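Exo-alpha-sialidase (Clostridium perfringens, PDB 2VO8) is a family 33 glycoside hydrolase whose cohesin module, the part described here, probably binds a partner dockerin with high affinity during toxin complex formation. Local coordinates at residues D65-K70 / I81-L86; I29-E33 / E45-E49. All coordinates share one frame; numbering follows the deposited sequence.

Contact 1: D65-K70 / I81-L86; sequences DSLFVK and ILVASL
The phenyl ring of Phe68 lies against the small methyl of Ala84, its CE2 only 3.4 Å from Ala84 CB, and neighbouring CD2 meets Leu86 CD2 at 3.7 Å. Chi1 of 88° sets the ring between backbone N and carbonyl carbon, which swings it across to the partner strand; alanine leaves room for it. Leu86 reaches over at about a right angle to Phe68, its other branch, CD1, resting on Asp65 O.

Beneath these side chains, strands 67-75 and 78-85 pair as an antiparallel beta hairpin. Phe68 and Ala84 exchange two hydrogen bonds, as do Lys70 and Leu82, the straightest being Leu82 N to Lys70 O (2.8 Å, 173° at the hydrogen). Past the Leu67-Ser85 pair, Leu86 N donates to Ser66 O at 3.1 Å. A water over the centre of the Phe68 ring donates to both Phe68 O and Leu82 O, giving each carbonyl a further bond.

Leu67, Val69 and Val83 take the other face, where beta-branched valines suit an extended strand; Val69 CG1 meets Ile81 CG2 at 3.7 Å. Ser85 OG (chi1 -174°) is hydrogen-bonded with Gly87 N and Asn88 O, just past the strand's end. Leu67 packs on Leu96, and Val69, Ile81 and Val83 on Val97, of strand 95-103, while strand 41-49 pairs with strand 78-85 on its other side.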
ATOM      1  N   ASP A  65       0.030  15.362  -3.152  1.00 31.02           N
ATOM      2  CA  ASP A  65      -1.156  15.960  -3.745  1.00 31.17           C
ATOM      3  C   ASP A  65      -1.147  15.999  -5.290  1.00 31.01           C
ATOM      4  O   ASP A  65      -1.972  16.688  -5.898  1.00 30.74           O
ATOM      5  CB  ASP A  65      -1.400  17.345  -3.108  1.00 32.98           C
ATOM      6  CG  ASP A  65      -0.351  18.364  -3.501  1.00 35.27           C
ATOM      7  OD1 ASP A  65       0.593  17.976  -4.236  1.00 40.94           O
ATOM      8  OD2 ASP A  65      -0.470  19.555  -3.072  1.00 35.33           O
ATOM      9  N   SER A  66      -0.268  15.217  -5.926  1.00 29.51           N
ATOM     10  CA  SER A  66      -0.370  14.962  -7.373  1.00 28.39           C
ATOM     11  C   SER A  66      -1.116  13.677  -7.732  1.00 26.93           C
ATOM     12  O   SER A  66      -1.236  13.324  -8.911  1.00 25.91           O
ATOM     13  CB  SER A  66       1.015  14.941  -8.023  1.00 28.77           C
ATOM     14  OG  SER A  66       1.731  13.777  -7.661  1.00 31.97           O
ATOM     15  N   LEU A  67      -1.626  12.999  -6.705  1.00 25.87           N
ATOM     16  CA  LEU A  67      -2.386  11.765  -6.831  1.00 24.77           C
ATOM     17  C   LEU A  67      -3.654  11.916  -6.024  1.00 23.37           C
ATOM     18  O   LEU A  67      -3.721  12.769  -5.156  1.00 25.30           O
ATOM     19  CB  LEU A  67      -1.593  10.588  -6.232  1.00 25.82           C
ATOM     20  CG  LEU A  67      -0.116  10.417  -6.635  1.00 27.16           C
ATOM     21  CD1 LEU A  67       0.680   9.695  -5.510  1.00 27.04           C
ATOM     22  CD2 LEU A  67       0.000   9.676  -7.933  1.00 25.93           C
ATOM     23  N   PHE A  68      -4.651  11.108  -6.323  1.00 21.56           N
ATOM     24  CA  PHE A  68      -5.769  10.889  -5.387  1.00 22.43           C
ATOM     25  C   PHE A  68      -6.013   9.387  -5.138  1.00 22.82           C
ATOM     26  O   PHE A  68      -5.856   8.521  -6.033  1.00 21.23           O
ATOM     27  CB  PHE A  68      -7.052  11.652  -5.791  1.00 20.49           C
ATOM     28  CG  PHE A  68      -7.967  10.922  -6.741  1.00 21.89           C
ATOM     29  CD1 PHE A  68      -9.208  10.437  -6.294  1.00 20.66           C
ATOM     30  CD2 PHE A  68      -7.645  10.781  -8.107  1.00 20.53           C
ATOM     31  CE1 PHE A  68     -10.099   9.801  -7.149  1.00 18.94           C
ATOM     32  CE2 PHE A  68      -8.523  10.120  -8.976  1.00 18.48           C
ATOM     33  CZ  PHE A  68      -9.761   9.638  -8.515  1.00 20.96           C
ATOM     34  N   VAL A  69      -6.382   9.102  -3.894  1.00 23.72           N
ATOM     35  CA  VAL A  69      -6.637   7.762  -3.400  1.00 23.80           C
ATOM     36  C   VAL A  69      -8.122   7.605  -3.024  1.00 24.46           C
ATOM     37  O   VAL A  69      -8.757   8.534  -2.456  1.00 24.16           O
ATOM     38  CB  VAL A  69      -5.693   7.439  -2.199  1.00 23.83           C
ATOM     39  CG1 VAL A  69      -5.859   6.021  -1.742  1.00 27.80           C
ATOM     40  CG2 VAL A  69      -4.198   7.682  -2.589  1.00 24.75           C
ATOM     41  N   LYS A  70      -8.683   6.477  -3.424  1.00 24.11           N
ATOM     42  CA  LYS A  70      -9.967   6.001  -2.968  1.00 24.99           C
ATOM     43  C   LYS A  70      -9.751   4.600  -2.412  1.00 25.74           C
ATOM     44  O   LYS A  70      -8.957   3.827  -2.968  1.00 23.96           O
ATOM     45  CB  LYS A  70     -10.976   5.929  -4.126  1.00 25.24           C
ATOM     46  CG  LYS A  70     -11.416   7.309  -4.717  1.00 25.57           C
ATOM     47  CD  LYS A  70     -12.158   8.183  -3.671  1.00 27.75           C
ATOM     48  CE  LYS A  70     -12.513   9.580  -4.220  1.00 28.95           C
ATOM     49  NZ  LYS A  70     -13.365  10.386  -3.277  1.00 25.21           N
ATOM     50  N   ILE A  81      -7.626  -0.394  -2.691  1.00 20.16           N
ATOM     51  CA  ILE A  81      -7.018   0.937  -2.757  1.00 19.96           C
ATOM     52  C   ILE A  81      -6.740   1.269  -4.221  1.00 21.42           C
ATOM     53  O   ILE A  81      -6.032   0.515  -4.911  1.00 19.94           O
ATOM     54  CB  ILE A  81      -5.735   1.048  -1.957  1.00 20.48           C
ATOM     55  CG1 ILE A  81      -5.974   0.630  -0.493  1.00 18.48           C
ATOM     56  CG2 ILE A  81      -5.110   2.460  -2.103  1.00 20.07           C
ATOM     57  CD1 ILE A  81      -4.820   0.759   0.314  1.00 18.31           C
ATOM     58  N   LEU A  82      -7.381   2.353  -4.698  1.00 20.68           N
ATOM     59  CA  LEU A  82      -7.187   2.847  -6.074  1.00 22.04           C
ATOM     60  C   LEU A  82      -6.449   4.164  -5.963  1.00 22.23           C
ATOM     61  O   LEU A  82      -6.952   5.097  -5.284  1.00 21.18           O
ATOM     62  CB  LEU A  82      -8.538   3.072  -6.770  1.00 23.43           C
ATOM     63  CG  LEU A  82      -9.468   1.867  -6.898  1.00 25.74           C
ATOM     64  CD1 LEU A  82     -10.819   2.191  -7.613  1.00 27.70           C
ATOM     65  CD2 LEU A  82      -8.776   0.742  -7.626  1.00 26.49           C
ATOM     66  N   VAL A  83      -5.276   4.243  -6.606  1.00 21.50           N
ATOM     67  CA  VAL A  83      -4.427   5.435  -6.679  1.00 22.12           C
ATOM     68  C   VAL A  83      -4.500   5.918  -8.138  1.00 22.40           C
ATOM     69  O   VAL A  83      -4.299   5.139  -9.050  1.00 20.69           O
ATOM     70  CB  VAL A  83      -2.884   5.207  -6.479  1.00 24.95           C
ATOM     71  CG1 VAL A  83      -2.215   6.523  -6.150  1.00 25.43           C
ATOM     72  CG2 VAL A  83      -2.505   4.126  -5.453  1.00 25.60           C
ATOM     73  N   ALA A  84      -4.766   7.200  -8.357  1.00 21.61           N
ATOM     74  CA  ALA A  84      -4.818   7.738  -9.742  1.00 22.18           C
ATOM     75  C   ALA A  84      -4.081   9.063  -9.831  1.00 21.63           C
ATOM     76  O   ALA A  84      -4.133   9.921  -8.931  1.00 20.42           O
ATOM     77  CB  ALA A  84      -6.260   7.862 -10.241  1.00 23.02           C
ATOM     78  N   SER A  85      -3.363   9.235 -10.945  1.00 22.11           N
ATOM     79  CA  SER A  85      -2.699  10.475 -11.228  1.00 21.38           C
ATOM     80  C   SER A  85      -3.754  11.561 -11.466  1.00 20.69           C
ATOM     81  O   SER A  85      -4.803  11.283 -12.044  1.00 20.67           O
ATOM     82  CB  SER A  85      -1.880  10.352 -12.516  1.00 21.32           C
ATOM     83  OG  SER A  85      -1.134  11.530 -12.707  1.00 24.21           O
ATOM     84  N   LEU A  86      -3.412  12.777 -11.089  1.00 20.94           N
ATOM     85  CA  LEU A  86      -4.232  13.931 -11.380  1.00 21.16           C
ATOM     86  C   LEU A  86      -3.824  14.586 -12.714  1.00 21.76           C
ATOM     87  O   LEU A  86      -4.438  15.579 -13.155  1.00 21.29           O
ATOM     88  CB  LEU A  86      -4.116  14.928 -10.223  1.00 21.12           C
ATOM     89  CG  LEU A  86      -4.762  14.426  -8.932  1.00 18.53           C
ATOM     90  CD1 LEU A  86      -4.613  15.490  -7.842  1.00 19.71           C
ATOM     91  CD2 LEU A  86      -6.205  14.013  -9.071  1.00 19.08           C
TER
HETATM   92  O   HOH W   1      -0.239  14.349 -11.319  1.00 36.40           O
HETATM   93  O   HOH W   2      -8.086   7.054  -7.015  1.00 33.00           O

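Contact 2: I29-E33 / E45-E49; sequences ILGIE and EYLFE
Leu30 lies over one face of the Tyr46 ring, and the two side chains slide past each other in opposite directions, each reaching toward the other's strand. Leu30 CB sits 4.0 Å above the ring plane, displaced toward the rim on the CE2 side. One branch, CD1, runs back over the other end of the ring and comes within 3.8 Å of Tyr46 CD2, an off-centre CH-pi contact in which CD1 stands 28° off the ring normal. Chi1 of -41° places Leu30 CG beside its backbone N, from where CD1 reaches the Tyr46 ring and CD2 the Phe48 ring.

The tyrosine spans the gap between strands whose axes come no nearer than 9.3 Å. Its hydroxyl donates a weak hydrogen bond to Gly31 O, 2.8 Å from OH, with the acceptor at the ring edge and near its plane. An aromatic ring long enough to cross between the two strands, yet polar at its end, suits this place: the buried hydroxyl finds a main-chain acceptor. Gly31 brings no side chain to this crossing.

Around this close-packed centre contacts are fewer. Ile32 meets Tyr46 through CG2 alone, 3.8 Å from the tyrosine OH, and Leu30 CD2 meets the Phe48 ring obliquely, 4.2 Å from CD1. On the outward side of each strand stand partly exposed residues, among them Glu33, Glu45, Leu47 and Glu49, which take no part in the contact; Glu49 OE2 instead bonds Thr115 OG1.

The contact thus joins two layers of the cohesin beta sandwich face to face. Strand 26-33 lies between strands 10-15 and 95-103, and strand 41-49 between strands 78-85 and 107-121; Ile14, Leu96, Val97 and Leu114 close round the same core.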
ATOM      1  N   ILE A  29       3.718   2.594   4.129  1.00 18.42           N
ATOM      2  CA  ILE A  29       3.865   3.404   2.926  1.00 19.52           C
ATOM      3  C   ILE A  29       3.913   2.528   1.678  1.00 19.69           C
ATOM      4  O   ILE A  29       4.861   1.768   1.475  1.00 18.70           O
ATOM      5  CB  ILE A  29       5.137   4.271   2.981  1.00 19.49           C
ATOM      6  CG1 ILE A  29       5.090   5.208   4.190  1.00 22.48           C
ATOM      7  CG2 ILE A  29       5.298   5.063   1.693  1.00 20.78           C
ATOM      8  CD1 ILE A  29       6.372   5.980   4.414  1.00 22.75           C
ATOM      9  N   LEU A  30       2.884   2.642   0.846  1.00 18.38           N
ATOM     10  CA  LEU A  30       2.743   1.794  -0.321  1.00 18.00           C
ATOM     11  C   LEU A  30       3.275   2.498  -1.575  1.00 18.55           C
ATOM     12  O   LEU A  30       3.009   3.679  -1.796  1.00 17.46           O
ATOM     13  CB  LEU A  30       1.324   1.378  -0.544  1.00 16.97           C
ATOM     14  CG  LEU A  30       0.456   0.994   0.652  1.00 18.39           C
ATOM     15  CD1 LEU A  30      -0.870   0.470   0.123  1.00 17.08           C
ATOM     16  CD2 LEU A  30       1.242  -0.091   1.454  1.00 17.03           C
ATOM     17  N   GLY A  31       4.056   1.787  -2.379  1.00 18.71           N
ATOM     18  CA  GLY A  31       4.604   2.424  -3.587  1.00 18.76           C
ATOM     19  C   GLY A  31       4.908   1.453  -4.701  1.00 17.91           C
ATOM     20  O   GLY A  31       4.387   0.339  -4.735  1.00 16.15           O
ATOM     21  N   ILE A  32       5.729   1.936  -5.629  1.00 18.94           N
ATOM     22  CA  ILE A  32       6.210   1.120  -6.763  1.00 20.16           C
ATOM     23  C   ILE A  32       7.722   1.297  -6.866  1.00 19.42           C
ATOM     24  O   ILE A  32       8.293   2.260  -6.307  1.00 19.39           O
ATOM     25  CB  ILE A  32       5.468   1.503  -8.075  1.00 19.29           C
ATOM     26  CG1 ILE A  32       5.639   2.984  -8.431  1.00 19.27           C
ATOM     27  CG2 ILE A  32       3.956   1.124  -8.026  1.00 18.25           C
ATOM     28  CD1 ILE A  32       5.099   3.311  -9.844  1.00 21.44           C
ATOM     29  N   GLU A  33       8.398   0.366  -7.553  1.00 22.40           N
ATOM     30  CA  GLU A  33       9.857   0.430  -7.705  1.00 22.16           C
ATOM     31  C   GLU A  33      10.255  -0.399  -8.930  1.00 21.98           C
ATOM     32  O   GLU A  33       9.573  -1.338  -9.298  1.00 20.41           O
ATOM     33  CB  GLU A  33      10.572  -0.061  -6.436  1.00 24.11           C
ATOM     34  CG  GLU A  33      12.118  -0.063  -6.471  1.00 24.49           C
ATOM     35  CD  GLU A  33      12.699  -1.296  -7.164  1.00 27.10           C
ATOM     36  OE1 GLU A  33      12.054  -2.354  -7.159  1.00 30.08           O
ATOM     37  OE2 GLU A  33      13.805  -1.195  -7.737  1.00 31.61           O
ATOM     38  N   GLU A  45      -3.334   0.066  -8.274  1.00 20.29           N
ATOM     39  CA  GLU A  45      -4.353  -0.554  -7.435  1.00 20.11           C
ATOM     40  C   GLU A  45      -3.750  -1.628  -6.537  1.00 19.93           C
ATOM     41  O   GLU A  45      -3.101  -2.559  -7.017  1.00 18.36           O
ATOM     42  CB  GLU A  45      -5.465  -1.153  -8.298  1.00 20.68           C
ATOM     43  CG  GLU A  45      -6.369  -2.126  -7.558  1.00 22.04           C
ATOM     44  CD  GLU A  45      -7.517  -2.621  -8.416  1.00 24.21           C
ATOM     45  OE1 GLU A  45      -7.643  -2.157  -9.568  1.00 29.53           O
ATOM     46  OE2 GLU A  45      -8.292  -3.476  -7.937  1.00 26.57           O
ATOM     47  N   TYR A  46      -3.966  -1.494  -5.234  1.00 18.91           N
ATOM     48  CA  TYR A  46      -3.583  -2.530  -4.282  1.00 19.34           C
ATOM     49  C   TYR A  46      -4.809  -3.232  -3.708  1.00 19.77           C
ATOM     50  O   TYR A  46      -5.912  -2.686  -3.724  1.00 19.51           O
ATOM     51  CB  TYR A  46      -2.741  -1.934  -3.151  1.00 18.43           C
ATOM     52  CG  TYR A  46      -1.564  -1.115  -3.631  1.00 20.07           C
ATOM     53  CD1 TYR A  46      -0.397  -1.730  -4.066  1.00 18.74           C
ATOM     54  CD2 TYR A  46      -1.619   0.272  -3.647  1.00 18.91           C
ATOM     55  CE1 TYR A  46       0.681  -0.985  -4.505  1.00 20.14           C
ATOM     56  CE2 TYR A  46      -0.545   1.025  -4.084  1.00 18.20           C
ATOM     57  CZ  TYR A  46       0.602   0.391  -4.511  1.00 18.41           C
ATOM     58  OH  TYR A  46       1.674   1.136  -4.948  1.00 19.90           O
ATOM     59  N   LEU A  47      -4.607  -4.445  -3.205  1.00 19.68           N
ATOM     60  CA  LEU A  47      -5.465  -4.993  -2.185  1.00 20.64           C
ATOM     61  C   LEU A  47      -4.525  -5.162  -1.000  1.00 20.45           C
ATOM     62  O   LEU A  47      -3.563  -5.942  -1.040  1.00 19.29           O
ATOM     63  CB  LEU A  47      -6.244  -6.251  -2.585  1.00 20.63           C
ATOM     64  CG  LEU A  47      -7.255  -6.597  -1.458  1.00 21.39           C
ATOM     65  CD1 LEU A  47      -8.521  -5.756  -1.463  1.00 23.29           C
ATOM     66  CD2 LEU A  47      -7.564  -8.101  -1.391  1.00 24.05           C
ATOM     67  N   PHE A  48      -4.788  -4.329   0.011  1.00 19.54           N
ATOM     68  CA  PHE A  48      -3.951  -4.202   1.203  1.00 19.77           C
ATOM     69  C   PHE A  48      -4.549  -5.093   2.283  1.00 19.27           C
ATOM     70  O   PHE A  48      -5.724  -4.993   2.564  1.00 19.13           O
ATOM     71  CB  PHE A  48      -3.921  -2.770   1.711  1.00 18.05           C
ATOM     72  CG  PHE A  48      -3.178  -2.607   3.026  1.00 18.42           C
ATOM     73  CD1 PHE A  48      -1.796  -2.527   3.071  1.00 18.10           C
ATOM     74  CD2 PHE A  48      -3.874  -2.553   4.226  1.00 18.91           C
ATOM     75  CE1 PHE A  48      -1.121  -2.379   4.263  1.00 18.12           C
ATOM     76  CE2 PHE A  48      -3.212  -2.380   5.395  1.00 16.46           C
ATOM     77  CZ  PHE A  48      -1.859  -2.287   5.443  1.00 18.80           C
ATOM     78  N   GLU A  49      -3.744  -5.968   2.869  1.00 19.80           N
ATOM     79  CA  GLU A  49      -4.272  -6.940   3.852  1.00 19.63           C
ATOM     80  C   GLU A  49      -3.555  -6.786   5.169  1.00 18.28           C
ATOM     81  O   GLU A  49      -2.356  -6.487   5.242  1.00 17.70           O
ATOM     82  CB  GLU A  49      -4.191  -8.365   3.294  1.00 20.38           C
ATOM     83  CG  GLU A  49      -5.122  -8.542   2.098  1.00 22.49           C
ATOM     84  CD  GLU A  49      -5.522  -9.967   1.869  1.00 21.87           C
ATOM     85  OE1 GLU A  49      -5.725 -10.708   2.870  1.00 22.32           O
ATOM     86  OE2 GLU A  49      -5.686 -10.349   0.686  1.00 23.00           O
TER

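The centres of the two contacts lie about 12 Å apart, both inside the cohesin domain, and along the chain contact 2 is complete before contact 1 begins. Strands 41-49 and 78-85 are neighbours in the sheet and connect the two: Tyr46 N lies 2.9 Å from Ile81 O, a probable hydrogen bond, and Ile81 CD1 packs on Phe48 CB. Contact 1 pairs strands side by side in a hairpin, its centre about 12 Å from that of the chain, whereas contact 2 packs side chains between layers, about 3 Å from the chain's centre. Strand 95-103 borders both. In-sheet pairing toward the periphery thus meets interlayer packing where strand 41-49 pairs with strand 78-85.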